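Local coordinates for periplasmic binding protein component of an ABC type zinc uptake transporter (Synechocystis sp., PDB 2OV3) that binds zinc and probably delivers it in the periplasm to the membrane components of an ABC-type zinc uptake transporter, at residues P11-L16 and V26-P31; E17-D22 and T114-E119; V56-G61 and H101-P106. All coordinates share one frame; numbering follows the deposited sequence.

In the fold
The three contacts illustrate how one lobe of a periplasmic zinc-binding protein is tied together around its parallel sheet. Starting from the N terminus, strand 3-7 leads into helix 10-20, and contact 1 closes the short loop that returns to edge strand 24-28. Contact 2 begins inside that loop, at residues 17-22, and ends far along the chain at residues 114-119 on helix 106-123, so it crosses contact 1. Contact 3 follows contact 1 in series and is nested within the span closed by contact 2; it joins the turn just after strand 54-57 to the loop carrying His101. Two helices, the sheet and the zinc-bearing loop are thereby linked.

Contact 1. Residues P11-L16 and V26-P31; sequences PQQYFL and VSVLVP
Leu16 N donates to Gln12 O at 2.8 Å, a helical bond within the turn that faces the strand; Leu16 CB presses on Val26 CG2, 3.5 Å away. Across the contact the joining is apolar, and it shows how a helix settles on an edge strand. Val26 spreads its two methyls over Gln13 and Leu16, side chains about one helical turn apart. CG1, anti to the backbone N (chi1 -175°), meets Gln13, while CG2, beside that N, turns to Leu16.

Gln13 works here mainly through its aliphatic stem. Its extended chain slants over Val26, with CB 3.9 Å from Val26 CG1, and then runs at about a right angle to Val28, bringing OE1 to 3.9 Å from Val28 CG2. That last approach is van der Waals in kind, the amide oxygen resting beside a methyl at the partly exposed border of the contact. Leu16 lies on the buried side and also touches Ile116 of helix 106-123.

The short axes run nearly antiparallel (171°) and come within 8.6 Å of each other. This is the helix-to-second-strand half of a beta-alpha-beta unit, strand 3-7, helix 10-20 and strand 24-28, at the edge of a parallel sheet.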
ATOM      1  N   PRO A  11       6.424  -1.612   3.797  1.00 12.25           N
ATOM      2  CA  PRO A  11       5.680  -0.544   4.485  1.00 11.78           C
ATOM      3  C   PRO A  11       5.229  -0.921   5.891  1.00 11.00           C
ATOM      4  O   PRO A  11       5.169  -0.075   6.787  1.00 10.82           O
ATOM      5  CB  PRO A  11       4.496  -0.282   3.554  1.00 11.21           C
ATOM      6  CG  PRO A  11       5.101  -0.542   2.195  1.00 12.45           C
ATOM      7  CD  PRO A  11       5.886  -1.835   2.445  1.00 12.52           C
ATOM      8  N   GLN A  12       4.902  -2.193   6.082  1.00 10.79           N
ATOM      9  CA  GLN A  12       4.477  -2.651   7.398  1.00 14.12           C
ATOM     10  C   GLN A  12       5.677  -2.541   8.350  1.00 16.39           C
ATOM     11  O   GLN A  12       5.526  -2.165   9.513  1.00 18.59           O
ATOM     12  CB  GLN A  12       3.956  -4.100   7.343  1.00 16.32           C
ATOM     13  CG  GLN A  12       2.632  -4.292   6.606  1.00 13.38           C
ATOM     14  CD  GLN A  12       2.211  -5.749   6.510  1.00 13.62           C
ATOM     15  OE1 GLN A  12       2.813  -6.544   5.784  1.00 16.54           O
ATOM     16  NE2 GLN A  12       1.186  -6.111   7.263  1.00 14.78           N
ATOM     17  N   GLN A  13       6.872  -2.841   7.853  1.00 16.52           N
ATOM     18  CA  GLN A  13       8.051  -2.724   8.691  1.00 17.43           C
ATOM     19  C   GLN A  13       8.154  -1.286   9.208  1.00 16.35           C
ATOM     20  O   GLN A  13       8.497  -1.050  10.365  1.00 16.44           O
ATOM     21  CB  GLN A  13       9.303  -3.101   7.905  1.00 17.51           C
ATOM     22  CG  GLN A  13      10.609  -2.841   8.605  1.00 18.98           C
ATOM     23  CD  GLN A  13      11.767  -3.352   7.779  1.00 24.77           C
ATOM     24  OE1 GLN A  13      11.872  -3.042   6.587  1.00 28.08           O
ATOM     25  NE2 GLN A  13      12.644  -4.142   8.398  1.00 25.30           N
ATOM     26  N   TYR A  14       7.850  -0.319   8.352  1.00 16.89           N
ATOM     27  CA  TYR A  14       7.892   1.081   8.762  1.00 15.71           C
ATOM     28  C   TYR A  14       7.007   1.257  10.001  1.00 14.58           C
ATOM     29  O   TYR A  14       7.452   1.791  11.015  1.00 12.26           O
ATOM     30  CB  TYR A  14       7.368   1.964   7.631  1.00 16.30           C
ATOM     31  CG  TYR A  14       7.501   3.448   7.873  1.00 15.19           C
ATOM     32  CD1 TYR A  14       8.700   4.108   7.614  1.00 13.46           C
ATOM     33  CD2 TYR A  14       6.410   4.203   8.326  1.00 17.45           C
ATOM     34  CE1 TYR A  14       8.817   5.482   7.787  1.00 13.25           C
ATOM     35  CE2 TYR A  14       6.515   5.583   8.508  1.00 17.17           C
ATOM     36  CZ  TYR A  14       7.726   6.212   8.229  1.00 16.41           C
ATOM     37  OH  TYR A  14       7.825   7.572   8.365  1.00 17.42           O
ATOM     38  N   PHE A  15       5.765   0.774   9.911  1.00 14.00           N
ATOM     39  CA  PHE A  15       4.786   0.878  11.002  1.00 15.67           C
ATOM     40  C   PHE A  15       5.225   0.125  12.278  1.00 16.41           C
ATOM     41  O   PHE A  15       5.025   0.608  13.393  1.00 15.65           O
ATOM     42  CB  PHE A  15       3.417   0.332  10.548  1.00 15.45           C
ATOM     43  CG  PHE A  15       2.976   0.797   9.181  1.00 15.44           C
ATOM     44  CD1 PHE A  15       2.061   0.038   8.453  1.00 16.86           C
ATOM     45  CD2 PHE A  15       3.464   1.976   8.619  1.00 16.49           C
ATOM     46  CE1 PHE A  15       1.632   0.435   7.177  1.00 17.43           C
ATOM     47  CE2 PHE A  15       3.049   2.397   7.339  1.00 16.34           C
ATOM     48  CZ  PHE A  15       2.130   1.623   6.616  1.00 17.44           C
ATOM     49  N   LEU A  16       5.812  -1.060  12.111  1.00 17.76           N
ATOM     50  CA  LEU A  16       6.262  -1.846  13.251  1.00 18.14           C
ATOM     51  C   LEU A  16       7.446  -1.179  13.930  1.00 19.03           C
ATOM     52  O   LEU A  16       7.580  -1.219  15.153  1.00 19.56           O
ATOM     53  CB  LEU A  16       6.651  -3.262  12.829  1.00 18.43           C
ATOM     54  CG  LEU A  16       5.618  -4.362  13.116  1.00 19.31           C
ATOM     55  CD1 LEU A  16       5.403  -4.511  14.624  1.00 16.38           C
ATOM     56  CD2 LEU A  16       4.302  -4.000  12.420  1.00 19.66           C
ATOM     57  N   VAL A  26      11.797  -6.914  13.077  1.00 17.94           N
ATOM     58  CA  VAL A  26      10.890  -7.178  11.963  1.00 17.33           C
ATOM     59  C   VAL A  26      11.510  -7.910  10.772  1.00 16.91           C
ATOM     60  O   VAL A  26      12.638  -7.620  10.378  1.00 17.12           O
ATOM     61  CB  VAL A  26      10.281  -5.848  11.410  1.00 17.50           C
ATOM     62  CG1 VAL A  26       9.246  -6.152  10.328  1.00 17.35           C
ATOM     63  CG2 VAL A  26       9.650  -5.030  12.537  1.00 18.91           C
ATOM     64  N   SER A  27      10.769  -8.860  10.208  1.00 16.36           N
ATOM     65  CA  SER A  27      11.212  -9.563   9.013  1.00 17.61           C
ATOM     66  C   SER A  27      10.111  -9.334   7.964  1.00 17.82           C
ATOM     67  O   SER A  27       8.914  -9.340   8.286  1.00 18.31           O
ATOM     68  CB  SER A  27      11.404 -11.052   9.287  1.00 17.45           C
ATOM     69  OG  SER A  27      12.570 -11.287  10.063  1.00 18.32           O
ATOM     70  N   VAL A  28      10.526  -9.105   6.719  1.00 18.26           N
ATOM     71  CA  VAL A  28       9.603  -8.858   5.612  1.00 16.86           C
ATOM     72  C   VAL A  28       9.614 -10.059   4.684  1.00 16.23           C
ATOM     73  O   VAL A  28      10.671 -10.537   4.290  1.00 15.27           O
ATOM     74  CB  VAL A  28      10.010  -7.597   4.801  1.00 16.64           C
ATOM     75  CG1 VAL A  28       8.985  -7.309   3.702  1.00 14.75           C
ATOM     76  CG2 VAL A  28      10.107  -6.399   5.723  1.00 17.66           C
ATOM     77  N   LEU A  29       8.426 -10.543   4.345  1.00 16.45           N
ATOM     78  CA  LEU A  29       8.290 -11.685   3.468  1.00 16.65           C
ATOM     79  C   LEU A  29       8.447 -11.275   2.004  1.00 16.07           C
ATOM     80  O   LEU A  29       9.159 -11.933   1.256  1.00 17.32           O
ATOM     81  CB  LEU A  29       6.927 -12.340   3.678  1.00 16.56           C
ATOM     82  CG  LEU A  29       6.673 -13.560   2.782  1.00 20.47           C
ATOM     83  CD1 LEU A  29       7.584 -14.700   3.227  1.00 20.77           C
ATOM     84  CD2 LEU A  29       5.210 -13.999   2.836  1.00 18.50           C
ATOM     85  N   VAL A  30       7.799 -10.188   1.586  1.00 13.47           N
ATOM     86  CA  VAL A  30       7.909  -9.765   0.194  1.00 11.82           C
ATOM     87  C   VAL A  30       8.836  -8.558  -0.024  1.00 12.46           C
ATOM     88  O   VAL A  30       8.614  -7.465   0.515  1.00 13.37           O
ATOM     89  CB  VAL A  30       6.512  -9.434  -0.420  1.00 11.48           C
ATOM     90  CG1 VAL A  30       6.636  -9.210  -1.931  1.00  8.14           C
ATOM     91  CG2 VAL A  30       5.528 -10.573  -0.145  1.00  9.69           C
ATOM     92  N   PRO A  31       9.896  -8.746  -0.824  1.00 13.24           N
ATOM     93  CA  PRO A  31      10.853  -7.680  -1.125  1.00 14.05           C
ATOM     94  C   PRO A  31      10.116  -6.550  -1.852  1.00 14.39           C
ATOM     95  O   PRO A  31       9.131  -6.791  -2.551  1.00 11.51           O
ATOM     96  CB  PRO A  31      11.879  -8.371  -2.034  1.00 13.58           C
ATOM     97  CG  PRO A  31      11.771  -9.833  -1.680  1.00 13.49           C
ATOM     98  CD  PRO A  31      10.279 -10.006  -1.492  1.00 14.82           C
TER

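Contact 2. Residues E17-D22 and T114-E119; sequences EKIGGD and TTIAKE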
ATOM      1  N   GLU A  17       8.310  -0.560  13.137  1.00 19.09           N
ATOM      2  CA  GLU A  17       9.461   0.116  13.706  1.00 19.91           C
ATOM      3  C   GLU A  17       8.987   1.329  14.504  1.00 18.28           C
ATOM      4  O   GLU A  17       9.435   1.556  15.630  1.00 19.07           O
ATOM      5  CB  GLU A  17      10.431   0.538  12.604  1.00 21.37           C
ATOM      6  CG  GLU A  17      11.866   0.084  12.835  1.00 30.18           C
ATOM      7  CD  GLU A  17      12.044  -1.427  12.745  1.00 30.72           C
ATOM      8  OE1 GLU A  17      11.594  -2.022  11.756  1.00 34.66           O
ATOM      9  OE2 GLU A  17      12.652  -2.011  13.656  1.00 33.93           O
ATOM     10  N   LYS A  18       8.080   2.104  13.920  1.00 16.66           N
ATOM     11  CA  LYS A  18       7.525   3.279  14.590  1.00 16.55           C
ATOM     12  C   LYS A  18       6.854   2.905  15.906  1.00 18.16           C
ATOM     13  O   LYS A  18       6.953   3.640  16.879  1.00 17.05           O
ATOM     14  CB  LYS A  18       6.494   3.964  13.687  1.00 17.73           C
ATOM     15  CG  LYS A  18       7.089   4.778  12.547  1.00 16.64           C
ATOM     16  CD  LYS A  18       7.753   6.053  13.065  1.00 14.85           C
ATOM     17  CE  LYS A  18       8.339   6.846  11.916  1.00 16.12           C
ATOM     18  NZ  LYS A  18       8.920   8.141  12.323  1.00 16.55           N
ATOM     19  N   ILE A  19       6.185   1.754  15.919  1.00 18.99           N
ATOM     20  CA  ILE A  19       5.464   1.269  17.088  1.00 18.47           C
ATOM     21  C   ILE A  19       6.284   0.450  18.077  1.00 19.29           C
ATOM     22  O   ILE A  19       6.152   0.612  19.289  1.00 20.37           O
ATOM     23  CB  ILE A  19       4.264   0.405  16.657  1.00 18.89           C
ATOM     24  CG1 ILE A  19       3.320   1.237  15.774  1.00 20.52           C
ATOM     25  CG2 ILE A  19       3.528  -0.133  17.883  1.00 18.55           C
ATOM     26  CD1 ILE A  19       2.221   0.434  15.129  1.00 14.84           C
ATOM     27  N   GLY A  20       7.131  -0.432  17.562  1.00 19.43           N
ATOM     28  CA  GLY A  20       7.917  -1.292  18.428  1.00 20.04           C
ATOM     29  C   GLY A  20       9.298  -0.828  18.838  1.00 21.25           C
ATOM     30  O   GLY A  20       9.789  -1.235  19.891  1.00 22.37           O
ATOM     31  N   GLY A  21       9.926   0.009  18.018  1.00 21.73           N
ATOM     32  CA  GLY A  21      11.260   0.480  18.337  1.00 22.38           C
ATOM     33  C   GLY A  21      12.236  -0.675  18.401  1.00 24.00           C
ATOM     34  O   GLY A  21      12.185  -1.575  17.563  1.00 23.32           O
ATOM     35  N   ASP A  22      13.113  -0.659  19.405  1.00 25.67           N
ATOM     36  CA  ASP A  22      14.116  -1.714  19.583  1.00 25.66           C
ATOM     37  C   ASP A  22      13.550  -2.927  20.309  1.00 25.42           C
ATOM     38  O   ASP A  22      14.292  -3.835  20.686  1.00 25.51           O
ATOM     39  CB  ASP A  22      15.344  -1.164  20.329  1.00 26.18           C
ATOM     40  CG  ASP A  22      15.004  -0.583  21.702  1.00 28.97           C
ATOM     41  OD1 ASP A  22      15.845   0.165  22.257  1.00 29.85           O
ATOM     42  OD2 ASP A  22      13.908  -0.873  22.234  1.00 30.23           O
ATOM     43  N   THR A 114      -2.791   1.047  15.325  1.00 22.08           N
ATOM     44  CA  THR A 114      -3.487   0.873  16.591  1.00 20.58           C
ATOM     45  C   THR A 114      -3.763  -0.589  16.875  1.00 20.38           C
ATOM     46  O   THR A 114      -3.750  -1.037  18.025  1.00 20.45           O
ATOM     47  CB  THR A 114      -4.820   1.641  16.593  1.00 19.04           C
ATOM     48  OG1 THR A 114      -4.562   3.028  16.368  1.00 14.87           O
ATOM     49  CG2 THR A 114      -5.530   1.488  17.924  1.00 18.72           C
ATOM     50  N   THR A 115      -4.019  -1.346  15.825  1.00 22.65           N
ATOM     51  CA  THR A 115      -4.268  -2.761  16.010  1.00 23.76           C
ATOM     52  C   THR A 115      -2.949  -3.468  16.291  1.00 24.50           C
ATOM     53  O   THR A 115      -2.904  -4.408  17.082  1.00 24.10           O
ATOM     54  CB  THR A 115      -4.926  -3.362  14.773  1.00 25.40           C
ATOM     55  OG1 THR A 115      -6.212  -2.749  14.581  1.00 25.49           O
ATOM     56  CG2 THR A 115      -5.099  -4.866  14.947  1.00 22.84           C
ATOM     57  N   ILE A 116      -1.874  -3.005  15.659  1.00 24.55           N
ATOM     58  CA  ILE A 116      -0.570  -3.629  15.870  1.00 25.98           C
ATOM     59  C   ILE A 116      -0.101  -3.443  17.300  1.00 25.50           C
ATOM     60  O   ILE A 116       0.314  -4.393  17.961  1.00 25.32           O
ATOM     61  CB  ILE A 116       0.510  -3.020  14.978  1.00 26.49           C
ATOM     62  CG1 ILE A 116       0.112  -3.137  13.506  1.00 25.60           C
ATOM     63  CG2 ILE A 116       1.838  -3.698  15.263  1.00 26.95           C
ATOM     64  CD1 ILE A 116      -0.374  -4.498  13.116  1.00 27.15           C
ATOM     65  N   ALA A 117      -0.148  -2.193  17.747  1.00 25.55           N
ATOM     66  CA  ALA A 117       0.266  -1.818  19.090  1.00 25.65           C
ATOM     67  C   ALA A 117      -0.518  -2.620  20.122  1.00 25.41           C
ATOM     68  O   ALA A 117       0.065  -3.275  20.988  1.00 23.22           O
ATOM     69  CB  ALA A 117       0.038  -0.325  19.293  1.00 23.26           C
ATOM     70  N   LYS A 118      -1.842  -2.571  20.016  1.00 25.77           N
ATOM     71  CA  LYS A 118      -2.692  -3.303  20.931  1.00 26.97           C
ATOM     72  C   LYS A 118      -2.214  -4.754  21.023  1.00 27.84           C
ATOM     73  O   LYS A 118      -2.068  -5.300  22.115  1.00 28.00           O
ATOM     74  CB  LYS A 118      -4.139  -3.255  20.444  1.00 29.10           C
ATOM     75  CG  LYS A 118      -5.141  -3.883  21.388  1.00 31.55           C
ATOM     76  CD  LYS A 118      -6.553  -3.811  20.822  1.00 33.83           C
ATOM     77  CE  LYS A 118      -7.564  -4.379  21.811  1.00 36.17           C
ATOM     78  NZ  LYS A 118      -7.205  -5.774  22.212  1.00 36.57           N
ATOM     79  N   GLU A 119      -1.943  -5.363  19.873  1.00 27.02           N
ATOM     80  CA  GLU A 119      -1.505  -6.745  19.832  1.00 28.98           C
ATOM     81  C   GLU A 119      -0.093  -6.977  20.385  1.00 28.13           C
ATOM     82  O   GLU A 119       0.172  -8.011  20.991  1.00 25.17           O
ATOM     83  CB  GLU A 119      -1.626  -7.271  18.401  1.00 32.80           C
ATOM     84  CG  GLU A 119      -3.071  -7.238  17.889  1.00 39.37           C
ATOM     85  CD  GLU A 119      -3.982  -8.208  18.635  1.00 43.84           C
ATOM     86  OE1 GLU A 119      -3.967  -9.415  18.296  1.00 46.37           O
ATOM     87  OE2 GLU A 119      -4.696  -7.772  19.572  1.00 45.10           O
TER
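Ile19 drives its two branches onto consecutive residues of the facing helix, CD1 onto Ile116 and CG2 onto Ala117. The pair illustrates close helix packing at a small residue: Ala117 lets Ile19 span both it and Ile116. The CA of Ala117 comes within 6.4 Å of Ile19 CA, which brings the two backbones close.

The torsions of Ile19 explain the division of labour. CG2 stands anti to the backbone N and settles against the methyl of Ala117, with Ile19 CG2 and Ala117 CB 3.8 Å apart. CG1 lies beside that N (chi1 -59°), and with chi2 at 171° the chain stays extended, so that Ile19 CD1 arrives 3.9 Å from Ile116 CB. Ile19 and Ile116 cross at about a right angle, and the touch falls on the branch point of Ile116. Its CG2 lies a little farther from the same methyl, while its CD1 end bends away toward Val56.

No polar bond joins the two segments, and all three touching residues are buried. Helix 10-20 finishes just beyond Ile19: Gly21 N still donates to Glu17 O at 2.9 Å, although Gly21 itself has left helical geometry with a positive phi.

Ile19 also rests on Ala113 and Leu120 of helix 106-123. Helix 128-153 closes another flank, where Asn134 ND2 bonds to Ile19 O and Leu135 packs on Ala117, while Ile116 reaches Ile80 of strand 78-81.

Contact 3. Residues V56-G61 and H101-P106; sequences VLIGLG and HIWLSP. With ZN (zinc ion), chain B.
Leu60 adopts a left-handed backbone conformation (phi 54°), uncommon for a residue other than glycine, and from it sends CD1 to within 3.4 Å of Ile102 CG2. The setting is the metal cleft of a zinc-binding protein of solute-binding family 9, in which the turn after a sheet strand packs against a loop carrying a zinc ligand. Here an apolar cluster backs the loop that carries that ligand.

Ile102 faces the turn with two branches. Its CG1 lies between the backbone N and the carbonyl carbon (chi1 74°), which carries CD1 toward Ile58, whereas CG2 is left to Leu60. Ile58 and Ile102 lie alongside one another, running in opposing senses, with Ile58 CG2 3.6 Å from Ile102 CD1. The same methyl of Ile58 also reaches Trp103, meeting the indole at its edge, near the ring plane, with CG2 4.1 Å from Trp103 CE3. One face of that indole is overlain, toward the rim, by His101 CB. The ring is therefore touched at an edge by the turn and over a face by one of the residues that hold the metal.

Two hydrogen bonds to neighbouring parts fix the Trp103 position: NE1 donates to Pro236 O, and Trp103 O accepts from Trp241 NE1. Further along, Ser105 OG caps Leu108 N at the start of helix 106-123.

The CA-CB bond of His101 leads away from the turn, and its imidazole reaches the zinc. Its ND1 is bonded to Asp99 OD1, a second-shell carboxylate that may polarise the imidazole, and His37 and His165 complete the protein ligands. His101 NE2 binds the zinc ion at 2.3 Å, with the oxygen of water 1 bound to the metal at 2.2 Å as the fourth ligand.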
ATOM      1  N   VAL A  56       2.106  -9.994  11.052  1.00 16.21           N
ATOM      2  CA  VAL A  56       1.149  -8.936  10.772  1.00 15.40           C
ATOM      3  C   VAL A  56       0.599  -9.008   9.348  1.00 16.47           C
ATOM      4  O   VAL A  56       1.268  -8.618   8.380  1.00 15.48           O
ATOM      5  CB  VAL A  56       1.761  -7.526  10.962  1.00 17.28           C
ATOM      6  CG1 VAL A  56       0.659  -6.477  10.874  1.00 11.85           C
ATOM      7  CG2 VAL A  56       2.486  -7.432  12.303  1.00 11.96           C
ATOM      8  N   LEU A  57      -0.626  -9.507   9.229  1.00 15.12           N
ATOM      9  CA  LEU A  57      -1.290  -9.609   7.942  1.00 14.93           C
ATOM     10  C   LEU A  57      -1.824  -8.235   7.570  1.00 15.14           C
ATOM     11  O   LEU A  57      -2.129  -7.412   8.441  1.00 14.54           O
ATOM     12  CB  LEU A  57      -2.475 -10.571   8.022  1.00 14.67           C
ATOM     13  CG  LEU A  57      -2.245 -12.003   8.511  1.00 17.57           C
ATOM     14  CD1 LEU A  57      -3.574 -12.615   8.912  1.00 14.50           C
ATOM     15  CD2 LEU A  57      -1.574 -12.828   7.420  1.00 16.02           C
ATOM     16  N   ILE A  58      -1.907  -7.984   6.268  1.00 16.84           N
ATOM     17  CA  ILE A  58      -2.463  -6.741   5.750  1.00 17.12           C
ATOM     18  C   ILE A  58      -3.972  -6.982   5.837  1.00 18.45           C
ATOM     19  O   ILE A  58      -4.754  -6.077   6.125  1.00 16.32           O
ATOM     20  CB  ILE A  58      -2.058  -6.503   4.260  1.00 19.25           C
ATOM     21  CG1 ILE A  58      -0.710  -5.780   4.186  1.00 19.76           C
ATOM     22  CG2 ILE A  58      -3.122  -5.678   3.534  1.00 19.22           C
ATOM     23  CD1 ILE A  58       0.442  -6.712   3.898  1.00 25.91           C
ATOM     24  N   GLY A  59      -4.357  -8.237   5.616  1.00 17.32           N
ATOM     25  CA  GLY A  59      -5.755  -8.613   5.660  1.00 16.89           C
ATOM     26  C   GLY A  59      -6.412  -8.392   4.313  1.00 17.57           C
ATOM     27  O   GLY A  59      -5.719  -8.180   3.317  1.00 15.37           O
ATOM     28  N   LEU A  60      -7.744  -8.428   4.279  1.00 18.08           N
ATOM     29  CA  LEU A  60      -8.494  -8.224   3.038  1.00 16.31           C
ATOM     30  C   LEU A  60      -8.038  -9.162   1.931  1.00 16.32           C
ATOM     31  O   LEU A  60      -8.008  -8.791   0.758  1.00 18.13           O
ATOM     32  CB  LEU A  60      -8.359  -6.770   2.599  1.00 15.14           C
ATOM     33  CG  LEU A  60      -9.017  -5.818   3.591  1.00 14.74           C
ATOM     34  CD1 LEU A  60      -8.698  -4.366   3.236  1.00 18.51           C
ATOM     35  CD2 LEU A  60     -10.507  -6.040   3.583  1.00 16.27           C
ATOM     36  N   GLY A  61      -7.673 -10.381   2.320  1.00 16.35           N
ATOM     37  CA  GLY A  61      -7.235 -11.378   1.365  1.00 14.38           C
ATOM     38  C   GLY A  61      -5.920 -11.074   0.682  1.00 15.21           C
ATOM     39  O   GLY A  61      -5.703 -11.519  -0.432  1.00 17.51           O
ATOM     40  N   HIS A 101      -5.092  -2.780  -0.659  1.00 16.47           N
ATOM     41  CA  HIS A 101      -4.145  -1.666  -0.560  1.00 15.74           C
ATOM     42  C   HIS A 101      -4.514  -0.557   0.437  1.00 17.38           C
ATOM     43  O   HIS A 101      -4.484   0.622   0.079  1.00 18.70           O
ATOM     44  CB  HIS A 101      -3.943  -1.020  -1.940  1.00 16.07           C
ATOM     45  CG  HIS A 101      -3.795  -2.002  -3.061  1.00 14.79           C
ATOM     46  ND1 HIS A 101      -4.875  -2.505  -3.758  1.00 15.14           N
ATOM     47  CD2 HIS A 101      -2.699  -2.585  -3.598  1.00 10.44           C
ATOM     48  CE1 HIS A 101      -4.447  -3.356  -4.674  1.00 12.73           C
ATOM     49  NE2 HIS A 101      -3.132  -3.423  -4.596  1.00 11.69           N
ATOM     50  N   ILE A 102      -4.845  -0.905   1.678  1.00 16.93           N
ATOM     51  CA  ILE A 102      -5.198   0.125   2.652  1.00 16.19           C
ATOM     52  C   ILE A 102      -3.954   0.751   3.314  1.00 15.09           C
ATOM     53  O   ILE A 102      -4.048   1.787   3.964  1.00 13.77           O
ATOM     54  CB  ILE A 102      -6.173  -0.431   3.777  1.00 16.88           C
ATOM     55  CG1 ILE A 102      -5.434  -1.336   4.772  1.00 16.82           C
ATOM     56  CG2 ILE A 102      -7.309  -1.224   3.154  1.00 18.04           C
ATOM     57  CD1 ILE A 102      -4.939  -2.613   4.196  1.00 18.47           C
ATOM     58  N   TRP A 103      -2.791   0.136   3.120  1.00 13.31           N
ATOM     59  CA  TRP A 103      -1.569   0.640   3.721  1.00 13.52           C
ATOM     60  C   TRP A 103      -1.044   1.933   3.077  1.00 14.37           C
ATOM     61  O   TRP A 103      -0.015   2.475   3.485  1.00 16.58           O
ATOM     62  CB  TRP A 103      -0.482  -0.458   3.713  1.00 13.07           C
ATOM     63  CG  TRP A 103       0.152  -0.707   2.373  1.00 13.91           C
ATOM     64  CD1 TRP A 103       1.162   0.012   1.810  1.00 14.74           C
ATOM     65  CD2 TRP A 103      -0.212  -1.709   1.416  1.00 13.10           C
ATOM     66  NE1 TRP A 103       1.453  -0.471   0.556  1.00 15.05           N
ATOM     67  CE2 TRP A 103       0.621  -1.527   0.283  1.00 16.41           C
ATOM     68  CE3 TRP A 103      -1.164  -2.738   1.393  1.00 10.46           C
ATOM     69  CZ2 TRP A 103       0.532  -2.343  -0.859  1.00 13.59           C
ATOM     70  CZ3 TRP A 103      -1.255  -3.548   0.266  1.00 11.10           C
ATOM     71  CH2 TRP A 103      -0.411  -3.342  -0.849  1.00 12.09           C
ATOM     72  N   LEU A 104      -1.750   2.437   2.074  1.00 14.30           N
ATOM     73  CA  LEU A 104      -1.332   3.663   1.417  1.00 13.25           C
ATOM     74  C   LEU A 104      -2.253   4.829   1.825  1.00 14.74           C
ATOM     75  O   LEU A 104      -2.178   5.932   1.273  1.00 15.14           O
ATOM     76  CB  LEU A 104      -1.300   3.447  -0.110  1.00 10.63           C
ATOM     77  CG  LEU A 104      -0.275   2.331  -0.494  1.00 11.61           C
ATOM     78  CD1 LEU A 104      -0.485   1.856  -1.915  1.00  6.33           C
ATOM     79  CD2 LEU A 104       1.161   2.868  -0.315  1.00  6.23           C
ATOM     80  N   SER A 105      -3.127   4.574   2.797  1.00 14.10           N
ATOM     81  CA  SER A 105      -4.019   5.609   3.330  1.00 15.09           C
ATOM     82  C   SER A 105      -3.502   5.985   4.716  1.00 13.86           C
ATOM     83  O   SER A 105      -3.530   5.163   5.639  1.00 12.50           O
ATOM     84  CB  SER A 105      -5.464   5.098   3.459  1.00 16.69           C
ATOM     85  OG  SER A 105      -6.234   5.945   4.304  1.00 17.79           O
ATOM     86  N   PRO A 106      -3.007   7.225   4.877  1.00 12.97           N
ATOM     87  CA  PRO A 106      -2.493   7.663   6.179  1.00 13.75           C
ATOM     88  C   PRO A 106      -3.556   7.475   7.269  1.00 15.11           C
ATOM     89  O   PRO A 106      -3.304   6.852   8.305  1.00 15.69           O
ATOM     90  CB  PRO A 106      -2.152   9.132   5.936  1.00 12.42           C
ATOM     91  CG  PRO A 106      -1.705   9.118   4.514  1.00 12.30           C
ATOM     92  CD  PRO A 106      -2.747   8.246   3.847  1.00 12.62           C
TER
HETATM   93 ZN    ZN B 339      -1.203  -4.376  -5.486  1.00 24.34          ZN
HETATM   94  O   HOH W   1       0.863  -3.642  -4.980  1.00 11.92           O